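Local coordinates for uncharacterized protein (Bacteroides ovatus, PDB 4FXT) that is of unknown function but joins a transthyretin-like N-terminal domain of the DUF3823 family to a C-terminal domain of E-set type, both built of strands, at residues G22-S25 / G26-E29; T154-D158 / Q159-A163. All coordinates share one frame; numbering follows the deposited sequence.

Read from the N terminus, the two contacts are a worked example of side chains reinforcing the entry to a strand. Interaction 1 closes the loop between strands 19-20 and 28-33 in the N-terminal domain, on a side that also meets residues of the C-terminal domain. Interaction 2 comes much later and rounds the turn leading into strand 160-166, at the surface of the C-terminal domain. The two are in series, neither nesting nor crossing, with centres about 24 Å apart and nearest atoms about 16 Å apart. Thus 22-29 bears on the joint between the domains, whereas 154-163 joins a loop and the edge strand it leads into to neighbouring strands of its own domain.

Interaction 1: G22-S25 / G26-E29; sequences GVRS and GSSE
Arg24 and Ser27 face each other across a tight reversal of the chain, their CA atoms 5.6 Å apart, with Ser25 and Gly26 at the corner in the backbone conformation of a type II beta turn. Gly26 has the positive phi (73°) required at the third position of such a turn. The turn bond itself, from Ser27 N to Arg24 O, is weak: it measures 3.2 Å and is well bent. A second donor supports the same carbonyl, since Ser27 OG gives its proton to Arg24 O at 2.6 Å, tilted somewhat from the carbonyl plane. This is possible because chi1 of 67° tucks the hydroxyl of Ser27 between its own backbone N and carbonyl carbon, beside the N-H that makes the turn bond. Ser28 OG in turn donates to Ser27 OG at 3.2 Å, forming a short relay that ends on the arginine carbonyl. Val23 CG2 packs against both hydroxyls of this relay, 3.7 Å from Ser27 OG.

The side chain of Arg24 runs out extended and then bends at chi3 (66°), bringing its guanidinium alongside Ser27. Ser27 CB lies over one face of this flat group, 3.4 Å from NH2, while NE is drawn into a salt bridge with Glu190. Putting an alanine in place of Ser27 would probably leave the Arg24 carbonyl dependent on the weak turn bond and deprive the Ser28 hydroxyl of its acceptor.

Arg180 also reaches the loop, bonding to Val23 O, so the loop carrying the turn is tied to the C-terminal domain, to which Arg180 and Glu190 belong. The arrangement is that of a type II beta turn, reinforced by a serine at its fourth position, leading into a strand of a transthyretin-like domain.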
loop_
_atom_site.group_PDB
_atom_site.type_symbol
_atom_site.label_atom_id
_atom_site.label_comp_id
_atom_site.label_asym_id
_atom_site.label_seq_id
_atom_site.Cartn_x
_atom_site.Cartn_y
_atom_site.Cartn_z
ATOM N N GLY A 22 -2.119 -1.658 -0.437
ATOM C CA GLY A 22 -0.683 -1.704 -0.198
ATOM C C GLY A 22 -0.079 -0.323 -0.100
ATOM O O GLY A 22 -0.441 0.585 -0.859
ATOM N N VAL A 23 0.819 -0.142 0.874
ATOM C CA VAL A 23 1.423 1.163 0.979
ATOM C C VAL A 23 2.892 0.989 1.415
ATOM O O VAL A 23 3.317 -0.150 1.641
ATOM C CB VAL A 23 0.589 2.033 1.941
ATOM C CG1 VAL A 23 0.791 1.635 3.397
ATOM C CG2 VAL A 23 0.919 3.483 1.729
ATOM N N ARG A 24 3.681 2.099 1.443
ATOM C CA ARG A 24 5.077 2.040 1.869
ATOM C C ARG A 24 5.141 2.019 3.432
ATOM O O ARG A 24 4.461 2.814 4.100
ATOM C CB ARG A 24 5.880 3.206 1.282
ATOM C CG ARG A 24 7.334 3.215 1.722
ATOM C CD ARG A 24 8.168 4.319 1.127
ATOM N NE ARG A 24 7.732 5.635 1.586
ATOM C CZ ARG A 24 8.201 6.257 2.661
ATOM N NH1 ARG A 24 9.139 5.690 3.411
ATOM N NH2 ARG A 24 7.733 7.447 2.996
ATOM N N SER A 25 5.952 1.093 4.000
ATOM C CA SER A 25 6.119 0.983 5.435
ATOM C C SER A 25 6.679 2.290 5.947
ATOM O O SER A 25 7.596 2.829 5.338
ATOM C CB SER A 25 7.006 -0.212 5.812
ATOM O OG SER A 25 7.075 -0.412 7.220
ATOM N N GLY A 26 6.053 2.807 7.003
ATOM C CA GLY A 26 6.379 4.065 7.664
ATOM C C GLY A 26 6.009 5.317 6.900
ATOM O O GLY A 26 6.702 6.324 7.035
ATOM N N SER A 27 4.920 5.285 6.108
ATOM C CA SER A 27 4.585 6.464 5.305
ATOM C C SER A 27 3.161 6.997 5.532
ATOM O O SER A 27 2.917 8.208 5.424
ATOM C CB SER A 27 4.715 6.128 3.823
ATOM O OG SER A 27 3.731 5.190 3.433
ATOM N N SER A 28 2.225 6.061 5.784
ATOM C CA SER A 28 0.811 6.378 5.883
ATOM C C SER A 28 0.266 6.133 7.272
ATOM O O SER A 28 0.721 5.237 8.003
ATOM C CB SER A 28 0.044 5.539 4.873
ATOM O OG SER A 28 0.604 5.801 3.598
ATOM N N GLU A 29 -0.724 6.970 7.627
ATOM C CA GLU A 29 -1.383 7.006 8.927
ATOM C C GLU A 29 -2.850 7.361 8.850
ATOM O O GLU A 29 -3.354 7.793 7.807
ATOM C CB GLU A 29 -0.708 8.075 9.805
ATOM C CG GLU A 29 0.762 7.871 10.104
ATOM C CD GLU A 29 1.499 9.048 10.716
ATOM O OE1 GLU A 29 0.861 9.967 11.287
ATOM O OE2 GLU A 29 2.748 9.028 10.624
#

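Interaction 2: T154-D158 / Q159-A163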
loop_
_atom_site.group_PDB
_atom_site.type_symbol
_atom_site.label_atom_id
_atom_site.label_comp_id
_atom_site.label_asym_id
_atom_site.label_seq_id
_atom_site.Cartn_x
_atom_site.Cartn_y
_atom_site.Cartn_z
ATOM N N THR A 154 1.944 6.159 -18.980
ATOM C CA THR A 154 0.960 5.904 -20.050
ATOM C C THR A 154 0.613 4.403 -20.071
ATOM O O THR A 154 0.200 3.865 -21.100
ATOM C CB THR A 154 1.464 6.388 -21.424
ATOM O OG1 THR A 154 2.645 5.657 -21.771
ATOM C CG2 THR A 154 1.698 7.906 -21.489
ATOM N N VAL A 155 0.760 3.730 -18.923
ATOM C CA VAL A 155 0.400 2.316 -18.807
ATOM C C VAL A 155 -1.132 2.202 -18.984
ATOM O O VAL A 155 -1.865 2.971 -18.371
ATOM C CB VAL A 155 0.896 1.699 -17.468
ATOM C CG1 VAL A 155 0.475 0.236 -17.334
ATOM C CG2 VAL A 155 2.412 1.837 -17.329
ATOM N N SER A 156 -1.604 1.275 -19.855
ATOM C CA SER A 156 -3.035 1.056 -20.070
ATOM C C SER A 156 -3.725 0.623 -18.741
ATOM O O SER A 156 -3.122 0.006 -17.841
ATOM C CB SER A 156 -3.275 0.034 -21.168
ATOM O OG SER A 156 -2.638 -1.200 -20.932
ATOM N N LEU A 157 -4.972 1.047 -18.609
ATOM C CA LEU A 157 -5.809 0.852 -17.438
ATOM C C LEU A 157 -6.800 -0.292 -17.591
ATOM O O LEU A 157 -7.110 -0.719 -18.713
ATOM C CB LEU A 157 -6.590 2.151 -17.215
ATOM C CG LEU A 157 -5.976 3.251 -16.352
ATOM C CD1 LEU A 157 -4.465 3.397 -16.511
ATOM C CD2 LEU A 157 -6.681 4.556 -16.597
ATOM N N ASP A 158 -7.313 -0.775 -16.438
ATOM C CA ASP A 158 -8.365 -1.793 -16.273
ATOM C C ASP A 158 -8.092 -3.064 -17.154
ATOM O O ASP A 158 -9.028 -3.670 -17.704
ATOM C CB ASP A 158 -9.744 -1.184 -16.629
ATOM C CG ASP A 158 -10.131 0.119 -15.949
ATOM O OD1 ASP A 158 -9.467 0.505 -14.964
ATOM O OD2 ASP A 158 -11.104 0.750 -16.400
ATOM N N GLN A 159 -6.806 -3.447 -17.268
ATOM C CA GLN A 159 -6.343 -4.589 -18.065
ATOM C C GLN A 159 -4.964 -5.003 -17.611
ATOM O O GLN A 159 -4.210 -4.175 -17.061
ATOM C CB GLN A 159 -6.336 -4.275 -19.577
ATOM C CG GLN A 159 -5.362 -3.172 -19.998
ATOM C CD GLN A 159 -5.602 -2.758 -21.413
ATOM O OE1 GLN A 159 -5.156 -3.389 -22.364
ATOM N NE2 GLN A 159 -6.336 -1.687 -21.576
ATOM N N GLU A 160 -4.643 -6.281 -17.813
ATOM C CA GLU A 160 -3.359 -6.821 -17.431
ATOM C C GLU A 160 -2.256 -6.259 -18.327
ATOM O O GLU A 160 -2.421 -6.112 -19.546
ATOM C CB GLU A 160 -3.368 -8.369 -17.506
ATOM C CG GLU A 160 -2.090 -8.998 -16.999
ATOM C CD GLU A 160 -1.952 -10.477 -17.265
ATOM O OE1 GLU A 160 -2.450 -11.282 -16.441
ATOM O OE2 GLU A 160 -1.297 -10.832 -18.274
ATOM N N ASN A 161 -1.119 -5.967 -17.720
ATOM C CA ASN A 161 0.071 -5.565 -18.443
ATOM C C ASN A 161 1.218 -6.432 -17.952
ATOM O O ASN A 161 1.157 -6.931 -16.826
ATOM C CB ASN A 161 0.364 -4.060 -18.316
ATOM C CG ASN A 161 -0.497 -3.231 -19.238
ATOM O OD1 ASN A 161 -0.268 -3.162 -20.467
ATOM N ND2 ASN A 161 -1.476 -2.544 -18.665
ATOM N N THR A 162 2.219 -6.661 -18.815
ATOM C CA THR A 162 3.408 -7.441 -18.482
ATOM C C THR A 162 4.666 -6.563 -18.612
ATOM O O THR A 162 4.798 -5.811 -19.572
ATOM C CB THR A 162 3.497 -8.683 -19.388
ATOM O OG1 THR A 162 2.300 -9.447 -19.264
ATOM C CG2 THR A 162 4.719 -9.565 -19.095
ATOM N N ALA A 163 5.559 -6.658 -17.638
ATOM C CA ALA A 163 6.841 -5.971 -17.620
ATOM C C ALA A 163 7.911 -6.891 -17.012
ATOM O O ALA A 163 7.606 -7.682 -16.112
ATOM C CB ALA A 163 6.738 -4.666 -16.857
#
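Ser156 stands between two amide side chains that meet it in different ways. Asn161 approaches with ND2 in front, donating to Ser156 OG at 2.9 Å (N-H...O angle 152°), and the hydroxyl oxygen lies in the plane of the amide. Gln159 instead turns the flat of its amide to the serine: CB and OG of Ser156 sit above that face, with OG 3.4 Å from Gln159 CD. The same amide uses its in-plane N-H elsewhere, NE2 donating to Leu157 O at 3.1 Å in a fairly straight bond. Its CG lies between the backbone N and carbonyl carbon (chi1 64°), which folds the otherwise extended glutamine back across the turn. Over one face of the Asn161 amide, Val155 CG1 comes within 3.6 Å of ND2, the two side chains passing each other in opposite directions.

The turn lies at the surface, where Asp158 OD1 accepts a hydrogen bond from Asn119 ND2 and the backbone of Asn161 pairs with Phe116, setting strand 160-166 against strand 111-120. Val155, touching Ile118 and Val130, and Leu157, touching Lys120 and Met127, connect the loop before this strand with strands 111-120 and 127-135, which belong to different sheets.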